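Local coordinates for protein L-glyceraldehyde 3-phosphate reductase (Clostridium beijerinckii, PDB 6HG6) that probably reduces aldehydes such as furfural with NADPH as hydride donor, as an aldo-keto reductase built on a TIM barrel, at residues Y196-F199 / D200-I203. Numbering follows the deposited sequence.
Sequences YSIF and DRTI
Ser197 and Asp200 pair through their backbones at the two ends of a type I beta turn. Ser197 N gives a nearly straight bond to Asp200 O (3.2 Å), and Asp200 N returns one to Ser197 O at 3.0 Å, making a single antiparallel bridge. Serine suits the opening position because its short side chain brings OG over the turn: with chi1 at 69°, OG accepts a weak bond from Phe199 N.

The Arg201 side chain folds back onto the turn. Its bend at chi2 (-51°) brings NE to Ile198 O, the carbonyl of a corner residue, at 2.8 Å; the oxygen lies in the guanidinium plane, although NE sits above the carbonyl plane. Arginine fits because its other nitrogens serve two carboxylates, NH1 that of Asp326 and NH2 that of Glu204, in salt bridges that help fix the group's orientation.

Apolar packing puts Ile203 CD1 over one face of the Tyr196 ring, a CH-pi contact 3.7 Å from the centroid. Ile203 CG1 lies 3.5 Å from Tyr196 CD1, and Asp200 O approaches the ring edge. Tyrosine offers the isoleucine arm a broad apolar surface, while its hydroxyl bonds to Glu204 and Lys209.

Aspartate's short carboxylate reaches the N-H two residues on: Asp200 OD1 accepts from Thr202 N (3.1 Å), making an Asx turn, and takes Thr202 OG1 at 2.6 Å on its syn lone pair. A type I turn followed by an Asx turn leads from barrel strand 189-195 into helix 202-205, a beta-to-alpha connection of the TIM barrel, with the Ser197 side chain about 7 Å from the bound NADPH.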
# COMPACT_ATOMS: atom_id res chain seq x y z
N TYR A 196 8.98 2.39 -0.70
CA TYR A 196 10.11 1.63 -1.27
C TYR A 196 10.11 1.76 -2.78
O TYR A 196 9.05 1.54 -3.38
CB TYR A 196 9.99 0.16 -0.86
CG TYR A 196 11.19 -0.71 -1.13
CD1 TYR A 196 12.49 -0.27 -0.95
CD2 TYR A 196 11.03 -2.02 -1.55
CE1 TYR A 196 13.58 -1.09 -1.20
CE2 TYR A 196 12.10 -2.87 -1.76
CZ TYR A 196 13.39 -2.41 -1.59
OH TYR A 196 14.44 -3.26 -1.83
N SER A 197 11.24 2.14 -3.36
CA SER A 197 11.40 2.23 -4.82
C SER A 197 12.87 2.06 -5.16
O SER A 197 13.71 2.12 -4.27
CB SER A 197 10.92 3.54 -5.36
OG SER A 197 11.79 4.56 -4.92
N ILE A 198 13.16 1.95 -6.44
CA ILE A 198 14.57 1.99 -6.90
C ILE A 198 15.26 3.24 -6.33
O ILE A 198 16.46 3.13 -6.01
CB ILE A 198 14.60 1.92 -8.43
CG1 ILE A 198 14.21 0.51 -8.88
CG2 ILE A 198 15.95 2.34 -8.97
CD1 ILE A 198 14.06 0.35 -10.37
N PHE A 199 14.56 4.38 -6.19
CA PHE A 199 15.14 5.66 -5.71
C PHE A 199 15.00 5.87 -4.19
O PHE A 199 15.61 6.83 -3.66
CB PHE A 199 14.55 6.84 -6.47
CG PHE A 199 15.07 6.97 -7.87
CD1 PHE A 199 16.42 6.93 -8.13
CD2 PHE A 199 14.19 7.11 -8.94
CE1 PHE A 199 16.91 7.06 -9.42
CE2 PHE A 199 14.68 7.24 -10.23
CZ PHE A 199 16.03 7.18 -10.47
N ASP A 200 14.29 5.00 -3.48
CA ASP A 200 14.14 5.15 -2.02
C ASP A 200 14.43 3.81 -1.34
O ASP A 200 13.54 2.95 -1.29
CB ASP A 200 12.76 5.69 -1.66
CG ASP A 200 12.66 6.04 -0.19
OD1 ASP A 200 13.57 5.66 0.57
OD2 ASP A 200 11.68 6.69 0.17
N ARG A 201 15.64 3.69 -0.81
CA ARG A 201 16.13 2.45 -0.17
C ARG A 201 16.00 2.51 1.34
O ARG A 201 16.72 1.75 2.03
CB ARG A 201 17.59 2.25 -0.58
CG ARG A 201 17.81 2.24 -2.08
CD ARG A 201 16.89 1.29 -2.85
NE ARG A 201 17.35 1.18 -4.23
CZ ARG A 201 18.24 0.31 -4.71
NH1 ARG A 201 18.56 0.37 -5.99
NH2 ARG A 201 18.82 -0.60 -3.95
N THR A 202 15.19 3.42 1.88
CA THR A 202 15.06 3.62 3.34
C THR A 202 14.90 2.27 4.06
O THR A 202 15.65 2.05 5.04
CB THR A 202 13.91 4.56 3.71
OG1 THR A 202 14.23 5.81 3.11
CG2 THR A 202 13.74 4.74 5.21
N ILE A 203 14.02 1.39 3.60
CA ILE A 203 13.73 0.13 4.34
C ILE A 203 14.92 -0.85 4.25
O ILE A 203 14.93 -1.82 5.03
CB ILE A 203 12.39 -0.53 3.90
CG1 ILE A 203 12.44 -1.09 2.48
CG2 ILE A 203 11.21 0.41 4.08
CD1 ILE A 203 11.26 -1.98 2.16
O HOH W 1 17.56 5.80 -0.94